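Local coordinates for B12-binding domain-containing protein (Kitasatospora setae, PDB 6WTE) that binds cobalamin and a [4Fe-4S] cluster and, as the radical SAM methylase TsrM, probably transfers methyl groups by a non-radical route, at residues R45-W48 against K49-L52; S109-P112 against F113-E117; E316-A319 against D320-A324; A378-M382 against P383-P387. All coordinates share one frame; numbering follows the deposited sequence.

Overall arrangement
Interactions 1 and 2 belong to the B12-binding domain, interactions 3 and 4 to the radical SAM core, and no two of them touch. Interactions 1 and 3 lie on opposite sides of the chain's centre, their own centres about 46 Å apart. Interactions 1 and 2 each start a helix, the first through an indole that carries a lysine on its face, the second through wholly buried methionine, leucine and proline contacts. Interaction 3 runs along one helix, with a phenylalanine-leucine CH-pi contact on its buried side and a water-bridged acid pair outside. Interaction 4 leaves a strand instead, and a glutamate, a water and backbone groups bind its turn together.

Interaction 1: R45-W48 against K49-L52; sequences RDDW and KTCL
The aliphatic part of Lys49 lies over one face of the Trp48 indole, its CG making a CH-pi contact 3.6 Å from the centroid of the six-membered ring and 13° off the ring normal. Both side chains run the same way, and the extended lysine chain carries its CE on over the ring as well, 3.9 Å from Trp48 CH2. At the ring's edge, near its plane, Leu52 CD1 meets Trp48 CZ3 at 3.7 Å. The indole reaches these neighbours because its CG sits between the backbone N and the carbonyl carbon (chi1 58°), which lays the ring over the peptide leading into Lys49. An alanine in place of Trp48 would probably leave the lysine chain free to swing and open a gap beside Leu52. In the backbone the helical bonds begin, Leu52 N to Trp48 O at 3.0 Å and Cys51 N to Asp47 O at 3.2 Å. This is the start of helix 48-58, the crossover between parallel strands 35-40 and 63-67 in the Rossmann-like cobalamin-binding domain. Asp47 holds the N-cap position without a capping bond from its carboxylate, whose OD2 instead pairs with Arg44. Farther out, Glu88 and Ile89 of helix 83-96 touch Trp48, while Leu52 packs on Leu39, Glu92 and Leu96. Bound cobalamin is about 14 Å from the Leu52 side chain.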
ATOM      1  N   ARG A  45       9.646  17.360  -7.812  1.00 24.61           N
ATOM      2  CA  ARG A  45       9.610  17.583  -6.368  1.00 25.45           C
ATOM      3  C   ARG A  45      10.099  18.971  -5.996  1.00 27.38           C
ATOM      4  O   ARG A  45       9.589  19.588  -5.053  1.00 28.18           O
ATOM      5  CB  ARG A  45      10.471  16.547  -5.643  1.00 30.65           C
ATOM      6  CG  ARG A  45      10.030  15.129  -5.792  1.00 28.31           C
ATOM      7  CD  ARG A  45      10.726  14.243  -4.767  1.00 28.88           C
ATOM      8  NE  ARG A  45      12.166  14.098  -4.981  1.00 33.86           N
ATOM      9  CZ  ARG A  45      12.970  13.416  -4.170  1.00 31.89           C
ATOM     10  NH1 ARG A  45      14.266  13.327  -4.430  1.00 34.23           N
ATOM     11  NH2 ARG A  45      12.475  12.822  -3.090  1.00 32.35           N
ATOM     12  N   ASP A  46      11.109  19.463  -6.698  1.00 30.37           N
ATOM     13  CA  ASP A  46      11.770  20.696  -6.315  1.00 33.17           C
ATOM     14  C   ASP A  46      11.117  21.934  -6.913  1.00 27.62           C
ATOM     15  O   ASP A  46      11.518  23.049  -6.564  1.00 36.49           O
ATOM     16  CB  ASP A  46      13.248  20.628  -6.712  1.00 36.02           C
ATOM     17  CG  ASP A  46      13.899  19.317  -6.289  1.00 43.76           C
ATOM     18  OD1 ASP A  46      13.605  18.835  -5.173  1.00 41.14           O
ATOM     19  OD2 ASP A  46      14.693  18.759  -7.078  1.00 51.58           O
ATOM     20  N   ASP A  47      10.125  21.772  -7.790  1.00 26.09           N
ATOM     21  CA  ASP A  47       9.458  22.928  -8.384  1.00 25.80           C
ATOM     22  C   ASP A  47       8.013  22.590  -8.743  1.00 24.85           C
ATOM     23  O   ASP A  47       7.491  23.039  -9.769  1.00 24.68           O
ATOM     24  CB  ASP A  47      10.220  23.447  -9.610  1.00 27.59           C
ATOM     25  CG  ASP A  47      10.145  22.503 -10.806  1.00 28.50           C
ATOM     26  OD1 ASP A  47      10.025  21.275 -10.612  1.00 23.36           O
ATOM     27  OD2 ASP A  47      10.214  23.003 -11.952  1.00 34.91           O
ATOM     28  N   TRP A  48       7.334  21.830  -7.876  1.00 20.12           N
ATOM     29  CA  TRP A  48       5.990  21.366  -8.219  1.00 20.43           C
ATOM     30  C   TRP A  48       5.003  22.525  -8.340  1.00 19.88           C
ATOM     31  O   TRP A  48       4.045  22.434  -9.117  1.00 19.99           O
ATOM     32  CB  TRP A  48       5.500  20.327  -7.201  1.00 20.47           C
ATOM     33  CG  TRP A  48       5.456  20.784  -5.773  1.00 20.06           C
ATOM     34  CD1 TRP A  48       6.416  20.597  -4.821  1.00 21.04           C
ATOM     35  CD2 TRP A  48       4.384  21.485  -5.129  1.00 20.59           C
ATOM     36  NE1 TRP A  48       6.014  21.147  -3.627  1.00 18.92           N
ATOM     37  CE2 TRP A  48       4.769  21.699  -3.790  1.00 17.61           C
ATOM     38  CE3 TRP A  48       3.138  21.953  -5.555  1.00 20.09           C
ATOM     39  CZ2 TRP A  48       3.958  22.365  -2.879  1.00 20.89           C
ATOM     40  CZ3 TRP A  48       2.332  22.613  -4.646  1.00 17.31           C
ATOM     41  CH2 TRP A  48       2.745  22.816  -3.326  1.00 18.94           C
ATOM     42  N   LYS A  49       5.231  23.623  -7.615  1.00 15.78           N
ATOM     43  CA  LYS A  49       4.367  24.792  -7.774  1.00 22.76           C
ATOM     44  C   LYS A  49       4.467  25.363  -9.182  1.00 22.60           C
ATOM     45  O   LYS A  49       3.457  25.772  -9.766  1.00 25.07           O
ATOM     46  CB  LYS A  49       4.719  25.867  -6.747  1.00 22.27           C
ATOM     47  CG  LYS A  49       4.285  25.549  -5.337  1.00 21.86           C
ATOM     48  CD  LYS A  49       4.564  26.720  -4.413  1.00 24.81           C
ATOM     49  CE  LYS A  49       4.153  26.403  -2.979  1.00 23.23           C
ATOM     50  NZ  LYS A  49       4.355  27.564  -2.064  1.00 27.68           N
ATOM     51  N   THR A  50       5.684  25.415  -9.729  1.00 21.60           N
ATOM     52  CA  THR A  50       5.871  25.847 -11.112  1.00 25.12           C
ATOM     53  C   THR A  50       5.078  24.969 -12.069  1.00 25.13           C
ATOM     54  O   THR A  50       4.429  25.473 -12.992  1.00 28.11           O
ATOM     55  CB  THR A  50       7.359  25.827 -11.461  1.00 25.48           C
ATOM     56  OG1 THR A  50       8.030  26.847 -10.711  1.00 31.77           O
ATOM     57  CG2 THR A  50       7.582  26.067 -12.957  1.00 26.71           C
ATOM     58  N   CYS A  51       5.102  23.654 -11.850  1.00 23.81           N
ATOM     59  CA  CYS A  51       4.320  22.752 -12.686  1.00 21.48           C
ATOM     60  C   CYS A  51       2.833  23.088 -12.612  1.00 23.80           C
ATOM     61  O   CYS A  51       2.150  23.157 -13.642  1.00 24.66           O
ATOM     62  CB  CYS A  51       4.574  21.305 -12.264  1.00 28.95           C
ATOM     63  SG  CYS A  51       3.620  20.104 -13.197  1.00 30.66           S
ATOM     64  N   LEU A  52       2.317  23.314 -11.398  1.00 20.92           N
ATOM     65  CA  LEU A  52       0.906  23.667 -11.237  1.00 20.00           C
ATOM     66  C   LEU A  52       0.585  25.012 -11.875  1.00 24.61           C
ATOM     67  O   LEU A  52      -0.451  25.163 -12.535  1.00 21.70           O
ATOM     68  CB  LEU A  52       0.538  23.700  -9.757  1.00 15.64           C
ATOM     69  CG  LEU A  52       0.543  22.400  -8.952  1.00 15.23           C
ATOM     70  CD1 LEU A  52       0.076  22.708  -7.540  1.00 18.25           C
ATOM     71  CD2 LEU A  52      -0.346  21.355  -9.600  1.00 19.70           C
TER

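Interaction 2: S109-P112 against F113-E117; sequences STMP and FALVE
Met111 bends its thioether over the first turn of helix 112-119, where its CE touches Ala114 CB at 3.8 Å and Leu115 CD2 at 3.9 Å. Nearer the backbone, Met111 CG meets the other leucine methyl, CD1 of Leu115, also at 3.9 Å. The bend at chi3 (-54°) turns the terminal methyl back toward the helix, where the methionine crosses Leu115 obliquely, touching it at CG and CE. A glycine in place of Leu115 would probably leave Met111 CG without its partner and CE with Ala114 alone, freeing the thioether end to turn. Met111 also provides the N-cap residue, its O accepting from Leu115 N at 3.1 Å. Next comes Pro112, in the first turn, where its missing N-H costs no helical bond; its O accepts from Val116 N at 2.9 Å, and its CG approaches Phe113 CD1 at 4.0 Å. The Met111 side chain is about 7 Å from bound cobalamin and about 4 Å from that of Thr71, a cofactor-site residue. Around it, Glu460 of helix 456-461 accepts a hydrogen bond from Ala114 N, and Ile153 of strand 153-156 packs on Pro112, Phe113 and Val116, with Ala160 and Arg162 of strand 159-162 touching Phe113.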
ATOM      1  N   SER A 109      -8.109   5.922   1.568  1.00  9.84           N
ATOM      2  CA  SER A 109      -9.255   5.113   1.971  1.00 10.26           C
ATOM      3  C   SER A 109      -9.141   4.553   3.385  1.00 10.25           C
ATOM      4  O   SER A 109     -10.132   4.009   3.892  1.00 11.07           O
ATOM      5  CB  SER A 109      -9.447   3.964   0.975  1.00  9.59           C
ATOM      6  OG  SER A 109      -9.834   4.461  -0.300  1.00 12.73           O
ATOM      7  N   THR A 110      -7.981   4.668   4.042  1.00  9.43           N
ATOM      8  CA  THR A 110      -7.914   4.272   5.444  1.00  9.45           C
ATOM      9  C   THR A 110      -8.520   5.322   6.365  1.00 10.98           C
ATOM     10  O   THR A 110      -8.851   5.011   7.512  1.00 12.22           O
ATOM     11  CB  THR A 110      -6.472   4.004   5.877  1.00 11.21           C
ATOM     12  OG1 THR A 110      -5.766   5.243   5.987  1.00 11.57           O
ATOM     13  CG2 THR A 110      -5.749   3.090   4.859  1.00  9.99           C
ATOM     14  N   MET A 111      -8.675   6.547   5.893  1.00  9.92           N
ATOM     15  CA  MET A 111      -9.249   7.605   6.710  1.00 11.05           C
ATOM     16  C   MET A 111      -9.840   8.671   5.793  1.00  9.86           C
ATOM     17  O   MET A 111      -9.445   9.842   5.866  1.00 11.31           O
ATOM     18  CB  MET A 111      -8.179   8.198   7.631  1.00 10.57           C
ATOM     19  CG  MET A 111      -6.852   8.438   6.900  1.00  9.93           C
ATOM     20  SD  MET A 111      -5.545   9.151   7.914  1.00 13.32           S
ATOM     21  CE  MET A 111      -6.350  10.620   8.563  1.00 13.02           C
ATOM     22  N   PRO A 112     -10.799   8.313   4.935  1.00  9.77           N
ATOM     23  CA  PRO A 112     -11.200   9.249   3.875  1.00 11.64           C
ATOM     24  C   PRO A 112     -12.040  10.405   4.370  1.00 11.12           C
ATOM     25  O   PRO A 112     -11.947  11.492   3.792  1.00 11.47           O
ATOM     26  CB  PRO A 112     -11.977   8.358   2.897  1.00 12.20           C
ATOM     27  CG  PRO A 112     -12.569   7.307   3.787  1.00  9.89           C
ATOM     28  CD  PRO A 112     -11.551   7.048   4.863  1.00 10.59           C
ATOM     29  N   PHE A 113     -12.871  10.218   5.402  1.00 10.14           N
ATOM     30  CA  PHE A 113     -13.643  11.345   5.918  1.00 10.39           C
ATOM     31  C   PHE A 113     -12.732  12.369   6.586  1.00 10.55           C
ATOM     32  O   PHE A 113     -12.890  13.578   6.378  1.00 11.70           O
ATOM     33  CB  PHE A 113     -14.708  10.861   6.911  1.00 10.51           C
ATOM     34  CG  PHE A 113     -15.810  10.054   6.286  1.00 10.45           C
ATOM     35  CD1 PHE A 113     -15.616   8.722   5.967  1.00 11.67           C
ATOM     36  CD2 PHE A 113     -17.045  10.626   6.031  1.00 11.11           C
ATOM     37  CE1 PHE A 113     -16.638   7.971   5.401  1.00 12.62           C
ATOM     38  CE2 PHE A 113     -18.069   9.882   5.467  1.00 13.32           C
ATOM     39  CZ  PHE A 113     -17.864   8.555   5.151  1.00 12.54           C
ATOM     40  N   ALA A 114     -11.786  11.900   7.403  1.00 10.88           N
ATOM     41  CA  ALA A 114     -10.833  12.809   8.030  1.00 12.38           C
ATOM     42  C   ALA A 114     -10.045  13.579   6.983  1.00 10.72           C
ATOM     43  O   ALA A 114      -9.793  14.776   7.141  1.00 10.96           O
ATOM     44  CB  ALA A 114      -9.883  12.034   8.944  1.00 10.77           C
ATOM     45  N   LEU A 115      -9.645  12.907   5.902  1.00 13.38           N
ATOM     46  CA  LEU A 115      -8.809  13.571   4.916  1.00 10.56           C
ATOM     47  C   LEU A 115      -9.610  14.539   4.053  1.00 12.46           C
ATOM     48  O   LEU A 115      -9.097  15.601   3.687  1.00 12.32           O
ATOM     49  CB  LEU A 115      -8.086  12.531   4.056  1.00 10.90           C
ATOM     50  CG  LEU A 115      -6.968  11.830   4.829  1.00 10.79           C
ATOM     51  CD1 LEU A 115      -6.206  10.854   3.933  1.00 12.38           C
ATOM     52  CD2 LEU A 115      -6.022  12.861   5.428  1.00 12.31           C
ATOM     53  N   VAL A 116     -10.860  14.202   3.713  1.00 11.94           N
ATOM     54  CA  VAL A 116     -11.692  15.171   3.003  1.00 10.67           C
ATOM     55  C   VAL A 116     -11.776  16.466   3.804  1.00 13.47           C
ATOM     56  O   VAL A 116     -11.606  17.567   3.265  1.00 12.58           O
ATOM     57  CB  VAL A 116     -13.094  14.599   2.718  1.00 11.75           C
ATOM     58  CG1 VAL A 116     -14.033  15.725   2.323  1.00 11.58           C
ATOM     59  CG2 VAL A 116     -13.054  13.576   1.593  1.00 10.39           C
ATOM     60  N   GLU A 117     -12.000  16.349   5.117  1.00 12.97           N
ATOM     61  CA  GLU A 117     -12.124  17.542   5.949  1.00 13.35           C
ATOM     62  C   GLU A 117     -10.774  18.222   6.158  1.00 12.99           C
ATOM     63  O   GLU A 117     -10.682  19.456   6.112  1.00 12.37           O
ATOM     64  CB  GLU A 117     -12.776  17.175   7.287  1.00 11.51           C
ATOM     65  CG  GLU A 117     -14.155  16.531   7.125  1.00 12.95           C
ATOM     66  CD  GLU A 117     -14.928  16.425   8.428  1.00 14.52           C
ATOM     67  OE1 GLU A 117     -14.409  16.878   9.467  1.00 14.31           O
ATOM     68  OE2 GLU A 117     -16.048  15.866   8.414  1.00 13.98           O
TER

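Interaction 3: E316-A319 against D320-A324; sequences EEFA and DLLAA
Leu322 lays its CD1 over one face of the Phe318 ring, a CH-pi contact 4.1 Å from the centroid and 27° off the normal, with Phe318 CE2 the nearest ring atom at 3.7 Å. The two residues reach each other from successive turns by different first torsions: the phenylalanine CG stands opposite its own N (chi1 -169°), whereas the leucine CG lies beside the N and leans back toward the preceding turn. On another side of the helix the extended Glu316 runs alongside Asp320, their carboxylate planes 63° apart. The like charges, Glu316 OE2 and Asp320 OD2, stay 4.5 Å from each other, and one water donates to both at 2.6 Å. Arg370 probably eases the repulsion, through a salt bridge to Asp320 OD1 and a long, weak ion pair with Glu316. Glu317, likewise extended, lies beside Leu321 and sends its carboxylate to Lys282 and Arg286. Four successive helical bonds span the segments, Leu322 N to Phe318 O being 2.8 Å. Helix 316-325 links parallel strands 304-309 and 327-335 as a beta-alpha-beta unit of the radical SAM core, with Phe318 packed on Ile278 and Leu285 of helix 278-294 and edge-to-face with Phe314.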
ATOM      1  N   GLU A 316       2.551 -27.322  -4.844  1.00 16.08           N
ATOM      2  CA  GLU A 316       3.501 -27.655  -5.900  1.00 16.14           C
ATOM      3  C   GLU A 316       3.010 -27.174  -7.260  1.00 17.72           C
ATOM      4  O   GLU A 316       3.790 -26.634  -8.056  1.00 15.94           O
ATOM      5  CB  GLU A 316       3.755 -29.162  -5.913  1.00 19.43           C
ATOM      6  CG  GLU A 316       4.810 -29.603  -6.908  1.00 21.14           C
ATOM      7  CD  GLU A 316       5.098 -31.088  -6.812  1.00 28.32           C
ATOM      8  OE1 GLU A 316       4.434 -31.768  -6.000  1.00 30.75           O
ATOM      9  OE2 GLU A 316       5.991 -31.571  -7.542  1.00 31.39           O
ATOM     10  N   GLU A 317       1.719 -27.362  -7.548  1.00 15.80           N
ATOM     11  CA  GLU A 317       1.177 -26.897  -8.821  1.00 17.58           C
ATOM     12  C   GLU A 317       1.329 -25.389  -8.964  1.00 16.86           C
ATOM     13  O   GLU A 317       1.659 -24.887 -10.044  1.00 16.41           O
ATOM     14  CB  GLU A 317      -0.292 -27.294  -8.958  1.00 21.90           C
ATOM     15  CG  GLU A 317      -0.914 -26.840 -10.279  1.00 20.33           C
ATOM     16  CD  GLU A 317      -2.421 -26.992 -10.317  1.00 25.94           C
ATOM     17  OE1 GLU A 317      -3.081 -26.780  -9.276  1.00 25.74           O
ATOM     18  OE2 GLU A 317      -2.946 -27.331 -11.399  1.00 30.47           O
ATOM     19  N   PHE A 318       1.077 -24.647  -7.884  1.00 14.74           N
ATOM     20  CA  PHE A 318       1.245 -23.200  -7.933  1.00 14.79           C
ATOM     21  C   PHE A 318       2.691 -22.833  -8.226  1.00 13.06           C
ATOM     22  O   PHE A 318       2.961 -21.961  -9.060  1.00 14.06           O
ATOM     23  CB  PHE A 318       0.783 -22.575  -6.614  1.00 15.42           C
ATOM     24  CG  PHE A 318       0.676 -21.068  -6.651  1.00 13.70           C
ATOM     25  CD1 PHE A 318      -0.093 -20.439  -7.614  1.00 15.19           C
ATOM     26  CD2 PHE A 318       1.323 -20.287  -5.702  1.00 13.10           C
ATOM     27  CE1 PHE A 318      -0.202 -19.050  -7.643  1.00 12.32           C
ATOM     28  CE2 PHE A 318       1.207 -18.900  -5.719  1.00 13.99           C
ATOM     29  CZ  PHE A 318       0.448 -18.284  -6.697  1.00 12.85           C
ATOM     30  N   ALA A 319       3.639 -23.517  -7.577  1.00 14.68           N
ATOM     31  CA  ALA A 319       5.044 -23.198  -7.783  1.00 16.34           C
ATOM     32  C   ALA A 319       5.488 -23.542  -9.200  1.00 14.40           C
ATOM     33  O   ALA A 319       6.256 -22.788  -9.808  1.00 15.00           O
ATOM     34  CB  ALA A 319       5.909 -23.924  -6.752  1.00 13.77           C
ATOM     35  N   ASP A 320       5.006 -24.665  -9.748  1.00 15.63           N
ATOM     36  CA  ASP A 320       5.318 -24.998 -11.138  1.00 14.23           C
ATOM     37  C   ASP A 320       4.752 -23.957 -12.094  1.00 13.61           C
ATOM     38  O   ASP A 320       5.394 -23.598 -13.088  1.00 14.79           O
ATOM     39  CB  ASP A 320       4.773 -26.380 -11.494  1.00 16.74           C
ATOM     40  CG  ASP A 320       5.547 -27.506 -10.835  1.00 17.18           C
ATOM     41  OD1 ASP A 320       6.715 -27.296 -10.449  1.00 20.52           O
ATOM     42  OD2 ASP A 320       4.984 -28.608 -10.718  1.00 22.77           O
ATOM     43  N   LEU A 321       3.545 -23.461 -11.812  1.00 13.98           N
ATOM     44  CA  LEU A 321       2.949 -22.443 -12.671  1.00 13.51           C
ATOM     45  C   LEU A 321       3.709 -21.126 -12.574  1.00 14.28           C
ATOM     46  O   LEU A 321       3.973 -20.481 -13.595  1.00 13.60           O
ATOM     47  CB  LEU A 321       1.481 -22.251 -12.302  1.00 14.73           C
ATOM     48  CG  LEU A 321       0.520 -23.323 -12.817  1.00 13.58           C
ATOM     49  CD1 LEU A 321      -0.861 -23.121 -12.216  1.00 14.77           C
ATOM     50  CD2 LEU A 321       0.451 -23.293 -14.342  1.00 14.86           C
ATOM     51  N   LEU A 322       4.086 -20.720 -11.360  1.00 12.68           N
ATOM     52  CA  LEU A 322       4.907 -19.523 -11.204  1.00 12.54           C
ATOM     53  C   LEU A 322       6.206 -19.642 -11.991  1.00 13.02           C
ATOM     54  O   LEU A 322       6.597 -18.715 -12.710  1.00 13.45           O
ATOM     55  CB  LEU A 322       5.200 -19.282  -9.726  1.00 12.51           C
ATOM     56  CG  LEU A 322       4.049 -18.770  -8.863  1.00 11.15           C
ATOM     57  CD1 LEU A 322       4.471 -18.865  -7.409  1.00 12.58           C
ATOM     58  CD2 LEU A 322       3.696 -17.327  -9.231  1.00 12.51           C
ATOM     59  N   ALA A 323       6.895 -20.780 -11.868  1.00 12.85           N
ATOM     60  CA  ALA A 323       8.155 -20.939 -12.585  1.00 13.01           C
ATOM     61  C   ALA A 323       7.942 -20.842 -14.089  1.00 13.71           C
ATOM     62  O   ALA A 323       8.688 -20.144 -14.783  1.00 13.45           O
ATOM     63  CB  ALA A 323       8.813 -22.271 -12.216  1.00 16.71           C
ATOM     64  N   ALA A 324       6.904 -21.503 -14.604  1.00 13.45           N
ATOM     65  CA  ALA A 324       6.692 -21.533 -16.045  1.00 14.51           C
ATOM     66  C   ALA A 324       6.293 -20.168 -16.581  1.00 16.07           C
ATOM     67  O   ALA A 324       6.590 -19.847 -17.738  1.00 16.67           O
ATOM     68  CB  ALA A 324       5.628 -22.573 -16.397  1.00 17.04           C
TER
HETATM   69  O   HOH W   1       6.509 -30.611  -9.892  1.00 23.78           O

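Interaction 4: A378-M382 against P383-P387; sequences ALFGM and PGETP
Glu385 folds back across the turn and sets its carboxylate steeply against the Phe380 ring, the two planes 85° apart, with OE1 near the ring plane at the edge, 3.5 Å from Phe380 CD1. The same OE1 accepts from Gly381 N at 2.9 Å (162° at the hydrogen) through its anti lone pair. A bend at chi2 (90°) swings the carboxylate toward the strand end. A water donates to Glu385 OE1 at 2.6 Å and to Leu379 O at 2.8 Å, and accepts from Met382 N at 3.0 Å, so the buried oxygen has two partners and the strand end is tied to the loop. His336 and Thr389 hold OE2, which fixes the carboxylate's rotation. Met382 lies side by side with Pro383, its CB 3.3 Å from Pro383 CD, a closeness set by the peptide joining them. The backbone closes a type II turn, Glu385 N to Met382 O at 3.0 Å, with Gly384 at a positive phi in its third position. Thr386 then caps helix 387-398. The sequence Gly-Met-Pro-Gly-Glu-Thr after strand 373-380 resembles the Gly-x-Pro-Gly-Glu loop of many radical SAM enzymes, a strand-to-helix connection of the TIM-barrel-like core, with the iron-sulfur cluster about 9 Å from the Leu379 side chain.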
ATOM      1  N   ALA A 378       8.776 -10.741   8.795  1.00 12.18           N
ATOM      2  CA  ALA A 378       8.306 -10.889  10.164  1.00 15.12           C
ATOM      3  C   ALA A 378       7.940  -9.525  10.737  1.00 13.02           C
ATOM      4  O   ALA A 378       8.549  -8.507  10.398  1.00 13.01           O
ATOM      5  CB  ALA A 378       9.371 -11.545  11.047  1.00 15.44           C
ATOM      6  N   LEU A 379       6.931  -9.506  11.605  1.00 12.31           N
ATOM      7  CA  LEU A 379       6.521  -8.287  12.298  1.00 11.86           C
ATOM      8  C   LEU A 379       6.537  -8.558  13.793  1.00 12.27           C
ATOM      9  O   LEU A 379       5.873  -9.487  14.263  1.00 13.03           O
ATOM     10  CB  LEU A 379       5.134  -7.823  11.844  1.00 12.44           C
ATOM     11  CG  LEU A 379       4.546  -6.647  12.628  1.00 15.98           C
ATOM     12  CD1 LEU A 379       5.456  -5.422  12.588  1.00 13.19           C
ATOM     13  CD2 LEU A 379       3.152  -6.313  12.102  1.00 15.66           C
ATOM     14  N   PHE A 380       7.306  -7.767  14.536  1.00 11.96           N
ATOM     15  CA  PHE A 380       7.455  -7.953  15.970  1.00 11.93           C
ATOM     16  C   PHE A 380       6.779  -6.822  16.729  1.00 12.48           C
ATOM     17  O   PHE A 380       6.764  -5.678  16.277  1.00 14.14           O
ATOM     18  CB  PHE A 380       8.932  -8.023  16.365  1.00 12.30           C
ATOM     19  CG  PHE A 380       9.641  -9.226  15.820  1.00 13.12           C
ATOM     20  CD1 PHE A 380       9.048 -10.481  15.885  1.00 14.82           C
ATOM     21  CD2 PHE A 380      10.889  -9.105  15.226  1.00 16.75           C
ATOM     22  CE1 PHE A 380       9.693 -11.593  15.380  1.00 14.85           C
ATOM     23  CE2 PHE A 380      11.543 -10.214  14.724  1.00 16.53           C
ATOM     24  CZ  PHE A 380      10.944 -11.458  14.794  1.00 16.82           C
ATOM     25  N   GLY A 381       6.222  -7.159  17.890  1.00 13.46           N
ATOM     26  CA  GLY A 381       5.588  -6.178  18.752  1.00 12.40           C
ATOM     27  C   GLY A 381       4.079  -6.266  18.836  1.00 12.75           C
ATOM     28  O   GLY A 381       3.467  -5.426  19.508  1.00 14.19           O
ATOM     29  N   MET A 382       3.451  -7.229  18.163  1.00 11.93           N
ATOM     30  CA  MET A 382       2.013  -7.417  18.270  1.00 11.80           C
ATOM     31  C   MET A 382       1.673  -7.924  19.674  1.00 13.14           C
ATOM     32  O   MET A 382       2.563  -8.321  20.429  1.00 12.51           O
ATOM     33  CB  MET A 382       1.533  -8.377  17.181  1.00 11.48           C
ATOM     34  CG  MET A 382       1.577  -7.788  15.774  1.00 12.61           C
ATOM     35  SD  MET A 382       0.398  -6.427  15.539  1.00 13.10           S
ATOM     36  CE  MET A 382      -1.122  -7.340  15.322  1.00 14.41           C
ATOM     37  N   PRO A 383       0.396  -7.893  20.062  1.00 13.37           N
ATOM     38  CA  PRO A 383       0.033  -8.305  21.427  1.00 12.94           C
ATOM     39  C   PRO A 383       0.521  -9.715  21.730  1.00 12.78           C
ATOM     40  O   PRO A 383       0.337 -10.640  20.933  1.00 15.43           O
ATOM     41  CB  PRO A 383      -1.497  -8.211  21.425  1.00 13.85           C
ATOM     42  CG  PRO A 383      -1.793  -7.142  20.410  1.00 12.14           C
ATOM     43  CD  PRO A 383      -0.776  -7.407  19.316  1.00 11.87           C
ATOM     44  N   GLY A 384       1.179  -9.861  22.881  1.00 13.30           N
ATOM     45  CA  GLY A 384       1.789 -11.104  23.304  1.00 13.77           C
ATOM     46  C   GLY A 384       3.299 -11.144  23.167  1.00 14.71           C
ATOM     47  O   GLY A 384       3.940 -12.023  23.763  1.00 16.21           O
ATOM     48  N   GLU A 385       3.884 -10.212  22.415  1.00 14.66           N
ATOM     49  CA  GLU A 385       5.305 -10.284  22.113  1.00 13.45           C
ATOM     50  C   GLU A 385       6.149 -10.061  23.364  1.00 14.01           C
ATOM     51  O   GLU A 385       5.927  -9.116  24.124  1.00 16.22           O
ATOM     52  CB  GLU A 385       5.679  -9.258  21.042  1.00 13.13           C
ATOM     53  CG  GLU A 385       7.039  -9.535  20.433  1.00 13.15           C
ATOM     54  CD  GLU A 385       6.957 -10.449  19.217  1.00 12.83           C
ATOM     55  OE1 GLU A 385       6.464  -9.992  18.175  1.00 13.89           O
ATOM     56  OE2 GLU A 385       7.370 -11.626  19.311  1.00 15.52           O
ATOM     57  N   THR A 386       7.116 -10.942  23.569  1.00 14.26           N
ATOM     58  CA  THR A 386       8.142 -10.835  24.596  1.00 14.82           C
ATOM     59  C   THR A 386       9.481 -11.011  23.909  1.00 14.83           C
ATOM     60  O   THR A 386       9.541 -11.423  22.747  1.00 15.40           O
ATOM     61  CB  THR A 386       7.972 -11.922  25.671  1.00 16.25           C
ATOM     62  OG1 THR A 386       8.178 -13.198  25.062  1.00 18.10           O
ATOM     63  CG2 THR A 386       6.577 -11.873  26.303  1.00 15.25           C
ATOM     64  N   PRO A 387      10.588 -10.719  24.597  1.00 15.32           N
ATOM     65  CA  PRO A 387      11.897 -11.011  23.990  1.00 18.23           C
ATOM     66  C   PRO A 387      12.049 -12.463  23.570  1.00 19.74           C
ATOM     67  O   PRO A 387      12.669 -12.730  22.536  1.00 17.19           O
ATOM     68  CB  PRO A 387      12.888 -10.624  25.096  1.00 19.57           C
ATOM     69  CG  PRO A 387      12.172  -9.560  25.864  1.00 20.43           C
ATOM     70  CD  PRO A 387      10.726  -9.947  25.846  1.00 19.26           C
TER
HETATM   71  O   HOH W   2       4.438  -9.584  16.609  1.00 13.86           O